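PDB 6DXO: RNA polymerase ECF-subfamily sigma factor from Streptomyces venezuelae, which directs RNA polymerase to specific promoters as an ECF sigma factor, probably for aerial mycelium formation, and is captured here with its anti-sigma factor. Local coordinates for residues Y27-Y32 / I72-V77; L49-R54 / A67-I72. All blocks are in the same frame, centred on the assembly; numbering follows the deposited sequence.

Contact 1 of 2, residues Y27-Y32 / I72-V77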
ATOM      1  N   TYR A  27       6.074   0.610   1.548  1.00 12.24           N
ATOM      2  CA  TYR A  27       6.116   2.016   1.984  1.00 11.90           C
ATOM      3  C   TYR A  27       7.290   2.267   2.915  1.00 14.92           C
ATOM      4  O   TYR A  27       8.017   3.262   2.767  1.00 16.51           O
ATOM      5  CB  TYR A  27       4.798   2.345   2.660  1.00 13.04           C
ATOM      6  CG  TYR A  27       4.704   3.720   3.272  1.00 13.07           C
ATOM      7  CD1 TYR A  27       4.547   4.844   2.479  1.00 14.18           C
ATOM      8  CD2 TYR A  27       4.729   3.872   4.646  1.00 15.14           C
ATOM      9  CE1 TYR A  27       4.423   6.143   3.075  1.00 16.19           C
ATOM     10  CE2 TYR A  27       4.596   5.127   5.242  1.00 16.99           C
ATOM     11  CZ  TYR A  27       4.453   6.245   4.452  1.00 16.22           C
ATOM     12  OH  TYR A  27       4.329   7.471   5.065  1.00 21.82           O
ATOM     13  N   ARG A  28       7.486   1.373   3.871  1.00 17.17           N
ATOM     14  CA  ARG A  28       8.578   1.516   4.832  1.00 20.41           C
ATOM     15  C   ARG A  28       9.948   1.398   4.189  1.00 21.21           C
ATOM     16  O   ARG A  28      10.860   2.112   4.570  1.00 18.68           O
ATOM     17  CB  ARG A  28       8.430   0.544   5.999  1.00 17.06           C
ATOM     18  CG  ARG A  28       7.227   0.877   6.888  1.00 17.97           C
ATOM     19  CD  ARG A  28       7.295   0.094   8.174  1.00 27.05           C
ATOM     20  NE  ARG A  28       6.776  -1.256   8.026  1.00 34.63           N
ATOM     21  CZ  ARG A  28       5.526  -1.601   8.326  1.00 39.85           C
ATOM     22  NH1 ARG A  28       4.683  -0.691   8.789  1.00 37.44           N
ATOM     23  NH2 ARG A  28       5.123  -2.852   8.167  1.00 46.07           N
ATOM     24  N   TYR A  29      10.085   0.527   3.189  1.00 11.45           N
ATOM     25  CA  TYR A  29      11.355   0.466   2.471  1.00 15.48           C
ATOM     26  C   TYR A  29      11.657   1.811   1.784  1.00 22.04           C
ATOM     27  O   TYR A  29      12.787   2.343   1.848  1.00 19.05           O
ATOM     28  CB  TYR A  29      11.334  -0.685   1.461  1.00 16.00           C
ATOM     29  CG  TYR A  29      12.527  -0.630   0.519  1.00 21.15           C
ATOM     30  CD1 TYR A  29      13.780  -1.089   0.926  1.00 18.95           C
ATOM     31  CD2 TYR A  29      12.407  -0.070  -0.753  1.00 23.09           C
ATOM     32  CE1 TYR A  29      14.890  -1.035   0.057  1.00 16.51           C
ATOM     33  CE2 TYR A  29      13.511  -0.006  -1.617  1.00 23.61           C
ATOM     34  CZ  TYR A  29      14.739  -0.475  -1.195  1.00 18.98           C
ATOM     35  OH  TYR A  29      15.829  -0.386  -2.044  1.00 24.06           O
ATOM     36  N   ILE A  30      10.633   2.373   1.153  1.00 15.15           N
ATOM     37  CA  ILE A  30      10.756   3.613   0.392  1.00 16.37           C
ATOM     38  C   ILE A  30      10.930   4.840   1.311  1.00 17.14           C
ATOM     39  O   ILE A  30      11.714   5.743   1.009  1.00 21.88           O
ATOM     40  CB  ILE A  30       9.532   3.809  -0.548  1.00 13.76           C
ATOM     41  CG1 ILE A  30       9.490   2.711  -1.627  1.00 16.12           C
ATOM     42  CG2 ILE A  30       9.543   5.168  -1.224  1.00 15.37           C
ATOM     43  CD1 ILE A  30       8.290   2.831  -2.579  1.00 15.43           C
ATOM     44  N   TYR A  31      10.213   4.832   2.433  1.00 14.67           N
ATOM     45  CA  TYR A  31      10.050   6.000   3.313  1.00 17.26           C
ATOM     46  C   TYR A  31      11.382   6.658   3.663  1.00 19.38           C
ATOM     47  O   TYR A  31      11.503   7.889   3.676  1.00 22.74           O
ATOM     48  CB  TYR A  31       9.390   5.537   4.617  1.00 22.45           C
ATOM     49  CG  TYR A  31       8.949   6.642   5.550  1.00 19.46           C
ATOM     50  CD1 TYR A  31       7.727   7.255   5.377  1.00 24.70           C
ATOM     51  CD2 TYR A  31       9.744   7.052   6.625  1.00 21.12           C
ATOM     52  CE1 TYR A  31       7.295   8.268   6.233  1.00 29.94           C
ATOM     53  CE2 TYR A  31       9.314   8.076   7.485  1.00 19.53           C
ATOM     54  CZ  TYR A  31       8.092   8.669   7.283  1.00 28.49           C
ATOM     55  OH  TYR A  31       7.649   9.682   8.127  1.00 26.23           O
ATOM     56  N   TYR A  32      12.365   5.820   3.968  1.00 17.59           N
ATOM     57  CA  TYR A  32      13.621   6.300   4.525  1.00 22.67           C
ATOM     58  C   TYR A  32      14.602   6.662   3.419  1.00 22.74           C
ATOM     59  O   TYR A  32      15.713   7.129   3.701  1.00 29.32           O
ATOM     60  CB  TYR A  32      14.216   5.258   5.490  1.00 23.54           C
ATOM     61  CG  TYR A  32      13.353   4.945   6.713  1.00 18.97           C
ATOM     62  CD1 TYR A  32      13.527   5.624   7.911  1.00 19.60           C
ATOM     63  CD2 TYR A  32      12.383   3.942   6.666  1.00 17.73           C
ATOM     64  CE1 TYR A  32      12.739   5.317   9.041  1.00 18.59           C
ATOM     65  CE2 TYR A  32      11.598   3.642   7.772  1.00 20.29           C
ATOM     66  CZ  TYR A  32      11.789   4.316   8.949  1.00 19.95           C
ATOM     67  OH  TYR A  32      10.997   3.997  10.039  1.00 24.31           O
ATOM     68  N   ILE A  72      11.405  -3.763  -7.364  1.00 17.81           N
ATOM     69  CA  ILE A  72      10.766  -2.734  -8.176  1.00 20.26           C
ATOM     70  C   ILE A  72      10.847  -1.351  -7.543  1.00 20.90           C
ATOM     71  O   ILE A  72      11.124  -0.369  -8.225  1.00 23.39           O
ATOM     72  CB  ILE A  72       9.282  -3.080  -8.472  1.00 20.77           C
ATOM     73  CG1 ILE A  72       9.197  -4.229  -9.478  1.00 24.16           C
ATOM     74  CG2 ILE A  72       8.524  -1.849  -8.987  1.00 18.00           C
ATOM     75  CD1 ILE A  72       7.826  -4.883  -9.520  1.00 23.49           C
ATOM     76  N   ALA A  73      10.592  -1.273  -6.233  1.00 15.76           N
ATOM     77  CA  ALA A  73      10.628   0.003  -5.539  1.00 18.52           C
ATOM     78  C   ALA A  73      12.056   0.526  -5.566  1.00 19.46           C
ATOM     79  O   ALA A  73      12.277   1.709  -5.764  1.00 19.44           O
ATOM     80  CB  ALA A  73      10.122  -0.125  -4.090  1.00 15.26           C
ATOM     81  N   ARG A  74      13.010  -0.372  -5.363  1.00 19.50           N
ATOM     82  CA  ARG A  74      14.429  -0.006  -5.460  1.00 21.13           C
ATOM     83  C   ARG A  74      14.760   0.650  -6.815  1.00 21.17           C
ATOM     84  O   ARG A  74      15.424   1.692  -6.858  1.00 26.34           O
ATOM     85  CB  ARG A  74      15.334  -1.208  -5.199  1.00 20.76           C
ATOM     86  CG  ARG A  74      16.829  -0.824  -5.173  1.00 25.82           C
ATOM     87  CD  ARG A  74      17.698  -2.001  -4.826  1.00 23.95           C
ATOM     88  NE  ARG A  74      17.496  -3.129  -5.726  1.00 24.12           N
ATOM     89  CZ  ARG A  74      17.877  -4.367  -5.442  1.00 22.97           C
ATOM     90  NH1 ARG A  74      18.470  -4.621  -4.279  1.00 26.59           N
ATOM     91  NH2 ARG A  74      17.655  -5.350  -6.310  1.00 24.32           N
ATOM     92  N   ASN A  75      14.248   0.062  -7.891  1.00 22.55           N
ATOM     93  CA  ASN A  75      14.416   0.582  -9.255  1.00 29.37           C
ATOM     94  C   ASN A  75      13.784   1.975  -9.387  1.00 31.76           C
ATOM     95  O   ASN A  75      14.369   2.876  -9.982  1.00 28.86           O
ATOM     96  CB  ASN A  75      13.795  -0.363 -10.320  1.00 29.38           C
ATOM     97  CG  ASN A  75      14.572  -1.687 -10.527  1.00 35.78           C
ATOM     98  OD1 ASN A  75      15.788  -1.758 -10.389  1.00 31.60           O
ATOM     99  ND2 ASN A  75      13.839  -2.737 -10.900  1.00 30.78           N
ATOM    100  N   LEU A  76      12.584   2.148  -8.829  1.00 24.30           N
ATOM    101  CA  LEU A  76      11.876   3.433  -8.875  1.00 22.95           C
ATOM    102  C   LEU A  76      12.550   4.546  -8.086  1.00 26.40           C
ATOM    103  O   LEU A  76      12.575   5.689  -8.517  1.00 30.78           O
ATOM    104  CB  LEU A  76      10.435   3.277  -8.363  1.00 22.66           C
ATOM    105  CG  LEU A  76       9.439   2.598  -9.293  1.00 30.26           C
ATOM    106  CD1 LEU A  76       8.176   2.260  -8.530  1.00 26.58           C
ATOM    107  CD2 LEU A  76       9.116   3.494 -10.473  1.00 37.21           C
ATOM    108  N   VAL A  77      13.072   4.219  -6.914  1.00 24.84           N
ATOM    109  CA  VAL A  77      13.779   5.206  -6.119  1.00 27.37           C
ATOM    110  C   VAL A  77      15.055   5.620  -6.859  1.00 29.35           C
ATOM    111  O   VAL A  77      15.385   6.799  -6.900  1.00 35.65           O
ATOM    112  CB  VAL A  77      14.085   4.680  -4.703  1.00 32.40           C
ATOM    113  CG1 VAL A  77      15.131   5.556  -4.016  1.00 34.25           C
ATOM    114  CG2 VAL A  77      12.781   4.626  -3.866  1.00 22.96           C
TER
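The hydroxyl OH of Tyr29 rests on the aliphatic start of Arg74, 3.3 Å from both CB and CG of that residue, and so meets carbon rather than a polar mate across this interface. No hydrogen bond joins 27-32 to 72-77; this part of the interface illustrates van der Waals packing, mostly between side chains. The CG of Tyr29 stands anti to the backbone N (chi1 170°), and the ring reaches across to the second helix. Its CD2 touches Ala73 CB at 4.0 Å, while CE2 lies 3.8 Å from Arg74 N, so the ring spans one residue step of the opposing backbone. The guanidinium of Arg74 lies beyond the contact, leaving the early methylenes to make it. An alanine in place of Tyr29 would probably uncover the first methylenes of Arg74 and one flank of Ala73 CB, opening a gap between the helices.

Beside the tyrosine, buried Ile30 adds a second apolar patch. Its CD1 meets Ala73 CB at 3.8 Å, and its other branch, CG2, approaches Val77 CG2 at 4.2 Å, one helical turn further along. Ala73 CB is thus touched by both Tyr29 and Ile30, and it also packs on Thr47 of helix 37-53. The segment axes run 10.2 Å apart at 28°, nearly parallel. On another side of the first helix, Arg28 NH1 bonds to Pro56 O of the partner chain. The near-parallel pairing of helices 12-31 and 65-79 belongs to the all-helical fold of sigma-70 region 2.

Contact 2 of 2, residues L49-R54 / A67-I72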
ATOM      1  N   LEU A  49       1.632  -0.598  -9.171  1.00 19.54           N
ATOM      2  CA  LEU A  49       1.130  -0.467 -10.537  1.00 30.29           C
ATOM      3  C   LEU A  49       2.047  -1.156 -11.550  1.00 27.22           C
ATOM      4  O   LEU A  49       1.580  -1.751 -12.531  1.00 26.38           O
ATOM      5  CB  LEU A  49       0.904   1.005 -10.904  1.00 24.13           C
ATOM      6  CG  LEU A  49      -0.364   1.642 -10.325  1.00 27.83           C
ATOM      7  CD1 LEU A  49      -0.389   3.135 -10.598  1.00 37.27           C
ATOM      8  CD2 LEU A  49      -1.598   0.973 -10.911  1.00 32.05           C
ATOM      9  N   ARG A  50       3.354  -1.090 -11.304  1.00 23.57           N
ATOM     10  CA  ARG A  50       4.314  -1.736 -12.187  1.00 22.96           C
ATOM     11  C   ARG A  50       4.216  -3.259 -12.083  1.00 24.28           C
ATOM     12  O   ARG A  50       4.245  -3.958 -13.096  1.00 28.03           O
ATOM     13  CB  ARG A  50       5.739  -1.262 -11.876  1.00 27.85           C
ATOM     14  CG  ARG A  50       6.796  -1.800 -12.806  1.00 43.16           C
ATOM     15  CD  ARG A  50       6.925  -0.936 -14.045  1.00 58.69           C
ATOM     16  NE  ARG A  50       7.584   0.336 -13.757  1.00 68.73           N
ATOM     17  CZ  ARG A  50       8.885   0.555 -13.923  1.00 68.51           C
ATOM     18  NH1 ARG A  50       9.667  -0.414 -14.378  1.00 73.75           N
ATOM     19  NH2 ARG A  50       9.405   1.740 -13.637  1.00 64.39           N
ATOM     20  N   ALA A  51       4.076  -3.763 -10.862  1.00 19.60           N
ATOM     21  CA  ALA A  51       3.958  -5.196 -10.629  1.00 21.64           C
ATOM     22  C   ALA A  51       2.726  -5.716 -11.354  1.00 27.36           C
ATOM     23  O   ALA A  51       2.738  -6.793 -11.957  1.00 23.70           O
ATOM     24  CB  ALA A  51       3.854  -5.487  -9.149  1.00 17.27           C
ATOM     25  N   LEU A  52       1.661  -4.933 -11.270  1.00 22.55           N
ATOM     26  CA  LEU A  52       0.373  -5.307 -11.843  1.00 18.63           C
ATOM     27  C   LEU A  52       0.493  -5.379 -13.347  1.00 21.89           C
ATOM     28  O   LEU A  52       0.079  -6.360 -13.967  1.00 25.91           O
ATOM     29  CB  LEU A  52      -0.677  -4.270 -11.433  1.00 22.36           C
ATOM     30  CG  LEU A  52      -2.100  -4.422 -11.974  1.00 25.59           C
ATOM     31  CD1 LEU A  52      -3.062  -3.698 -11.043  1.00 31.30           C
ATOM     32  CD2 LEU A  52      -2.185  -3.850 -13.366  1.00 34.29           C
ATOM     33  N   ARG A  53       1.088  -4.348 -13.936  1.00 23.69           N
ATOM     34  CA  ARG A  53       1.243  -4.292 -15.386  1.00 31.79           C
ATOM     35  C   ARG A  53       2.139  -5.408 -15.929  1.00 31.58           C
ATOM     36  O   ARG A  53       2.017  -5.776 -17.094  1.00 31.54           O
ATOM     37  CB  ARG A  53       1.773  -2.923 -15.825  1.00 30.20           C
ATOM     38  CG  ARG A  53       0.815  -1.772 -15.545  1.00 39.53           C
ATOM     39  CD  ARG A  53       1.231  -0.523 -16.296  1.00 46.70           C
ATOM     40  NE  ARG A  53       2.496   0.022 -15.813  1.00 51.32           N
ATOM     41  CZ  ARG A  53       2.601   1.131 -15.090  1.00 55.04           C
ATOM     42  NH1 ARG A  53       1.512   1.819 -14.768  1.00 55.88           N
ATOM     43  NH2 ARG A  53       3.795   1.558 -14.696  1.00 52.96           N
ATOM     44  N   ARG A  54       3.034  -5.940 -15.097  1.00 27.30           N
ATOM     45  CA  ARG A  54       3.926  -7.013 -15.541  1.00 27.01           C
ATOM     46  C   ARG A  54       3.545  -8.369 -14.957  1.00 19.79           C
ATOM     47  O   ARG A  54       4.284  -9.335 -15.087  1.00 21.24           O
ATOM     48  CB  ARG A  54       5.385  -6.702 -15.174  1.00 30.61           C
ATOM     49  CG  ARG A  54       5.819  -5.273 -15.447  1.00 40.53           C
ATOM     50  CD  ARG A  54       7.328  -5.122 -15.326  1.00 53.44           C
ATOM     51  NE  ARG A  54       8.002  -5.306 -16.609  1.00 70.23           N
ATOM     52  CZ  ARG A  54       8.461  -4.308 -17.359  1.00 80.83           C
ATOM     53  NH1 ARG A  54       8.324  -3.054 -16.949  1.00 85.73           N
ATOM     54  NH2 ARG A  54       9.062  -4.561 -18.516  1.00 81.60           N
ATOM     55  N   ALA A  67       9.671  -9.919  -2.438  1.00 21.44           N
ATOM     56  CA  ALA A  67      11.004  -9.562  -2.907  1.00 24.76           C
ATOM     57  C   ALA A  67      10.950  -8.813  -4.234  1.00 18.89           C
ATOM     58  O   ALA A  67      11.713  -7.893  -4.468  1.00 19.55           O
ATOM     59  CB  ALA A  67      11.890 -10.811  -3.023  1.00 27.66           C
ATOM     60  N   TRP A  68      10.014  -9.194  -5.098  1.00 18.23           N
ATOM     61  CA  TRP A  68       9.861  -8.537  -6.388  1.00 14.97           C
ATOM     62  C   TRP A  68       9.410  -7.095  -6.200  1.00 20.11           C
ATOM     63  O   TRP A  68       9.928  -6.182  -6.830  1.00 19.92           O
ATOM     64  CB  TRP A  68       8.826  -9.309  -7.222  1.00 17.43           C
ATOM     65  CG  TRP A  68       8.716  -8.880  -8.636  1.00 19.48           C
ATOM     66  CD1 TRP A  68       9.723  -8.485  -9.460  1.00 30.32           C
ATOM     67  CD2 TRP A  68       7.516  -8.831  -9.415  1.00 20.75           C
ATOM     68  NE1 TRP A  68       9.227  -8.172 -10.703  1.00 28.49           N
ATOM     69  CE2 TRP A  68       7.872  -8.383 -10.706  1.00 26.02           C
ATOM     70  CE3 TRP A  68       6.170  -9.102  -9.136  1.00 22.97           C
ATOM     71  CZ2 TRP A  68       6.929  -8.209 -11.730  1.00 25.50           C
ATOM     72  CZ3 TRP A  68       5.231  -8.924 -10.147  1.00 23.90           C
ATOM     73  CH2 TRP A  68       5.616  -8.493 -11.432  1.00 29.65           C
ATOM     74  N   LEU A  69       8.437  -6.903  -5.316  1.00 17.55           N
ATOM     75  CA  LEU A  69       7.967  -5.556  -5.011  1.00 14.69           C
ATOM     76  C   LEU A  69       9.145  -4.694  -4.535  1.00 15.42           C
ATOM     77  O   LEU A  69       9.324  -3.578  -4.979  1.00 16.72           O
ATOM     78  CB  LEU A  69       6.882  -5.610  -3.935  1.00 16.60           C
ATOM     79  CG  LEU A  69       5.504  -6.116  -4.392  1.00 20.68           C
ATOM     80  CD1 LEU A  69       4.554  -6.284  -3.209  1.00 22.53           C
ATOM     81  CD2 LEU A  69       4.884  -5.188  -5.442  1.00 20.04           C
ATOM     82  N   VAL A  70       9.940  -5.232  -3.627  1.00 18.94           N
ATOM     83  CA  VAL A  70      11.064  -4.489  -3.075  1.00 21.62           C
ATOM     84  C   VAL A  70      12.074  -4.106  -4.156  1.00 21.05           C
ATOM     85  O   VAL A  70      12.590  -2.976  -4.194  1.00 17.82           O
ATOM     86  CB  VAL A  70      11.721  -5.260  -1.916  1.00 26.22           C
ATOM     87  CG1 VAL A  70      13.036  -4.616  -1.536  1.00 34.26           C
ATOM     88  CG2 VAL A  70      10.766  -5.299  -0.707  1.00 32.40           C
ATOM     89  N   THR A  71      12.330  -5.034  -5.068  1.00 17.82           N
ATOM     90  CA  THR A  71      13.271  -4.759  -6.137  1.00 18.23           C
ATOM     91  C   THR A  71      12.719  -3.737  -7.124  1.00 19.75           C
ATOM     92  O   THR A  71      13.460  -2.913  -7.630  1.00 21.38           O
ATOM     93  CB  THR A  71      13.750  -6.067  -6.833  1.00 16.62           C
ATOM     94  OG1 THR A  71      12.624  -6.791  -7.347  1.00 27.51           O
ATOM     95  CG2 THR A  71      14.454  -6.953  -5.835  1.00 23.94           C
ATOM     96  N   ILE A  72      11.405  -3.763  -7.364  1.00 17.81           N
ATOM     97  CA  ILE A  72      10.766  -2.734  -8.176  1.00 20.26           C
ATOM     98  C   ILE A  72      10.847  -1.351  -7.543  1.00 20.90           C
ATOM     99  O   ILE A  72      11.124  -0.369  -8.225  1.00 23.39           O
ATOM    100  CB  ILE A  72       9.282  -3.080  -8.472  1.00 20.77           C
ATOM    101  CG1 ILE A  72       9.197  -4.229  -9.478  1.00 24.16           C
ATOM    102  CG2 ILE A  72       8.524  -1.849  -8.987  1.00 18.00           C
ATOM    103  CD1 ILE A  72       7.826  -4.883  -9.520  1.00 23.49           C
TER
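Arg50 meets Ile72 through carbon, its CB 4.1 Å from Ile72 CG2, and so begins a steep packing of two helices within the helical bundle of sigma-70 region 2. The segment axes cross at 120°, with a closest approach of 10.2 Å. In Arg50, CG stands anti to the backbone N (chi1 -176°), which brings CG as well as CB beside Ile72 CG2; the chain bends beyond.

Ala51 comes next and takes the middle of the patch. Its CB is met by three side chains of the other helix: Trp68 through CZ3 at 3.8 Å, Leu69 through CD2 at 3.9 Å and Ile72 through CD1 at 4.0 Å. The backbone takes part as well, since Ala51 O lies 3.4 Å from Trp68 CH2. Leu69 also packs on Tyr22 and Val26 of helix 12-31, so a further helix adjoins this crossing.

Arg54, the first residue past the helical backbone conformation, lays its CB against the far end of the indole, 4.1 Å from Trp68 CZ2, while its guanidinium lies beyond the contact. The exit of the chain from helix 37-53 is thus packed against the tryptophan, and Arg54 O receives a hydrogen bond from Thr57 OG1.

Trp68 is held from several directions. Phe58 stacks on it, Trp60 meets it edge-to-face, and Ile72 CD1 sits over one face, offset toward the rim. Its carbonyl is used twice: Trp68 O accepts the helical bond from Ile72 N and a second, 2.8 Å long, from the hydroxyl OG1 of Thr71.

Helix 65-79 serves both contacts: Ala73, Arg74 and Val77 meet 27-32, and Trp68, Leu69 and Ile72 meet 49-54, though the split is not strict, since Ala73 also touches Thr47 and Leu69 touches Val26. The centres lie about 11 Å apart, and the two touch where Leu76 CD2 packs 3.6 Å from Arg50 NH2 and where Tyr29 CE2 comes within 4.0 Å of Val70 O. Along the chain, contact 2 is nested inside the loop that contact 1 closes. Together they join three helices of region 2, of which helix 37-53 also holds Asp42 to Ser45, which probably form the polymerase core-binding motif.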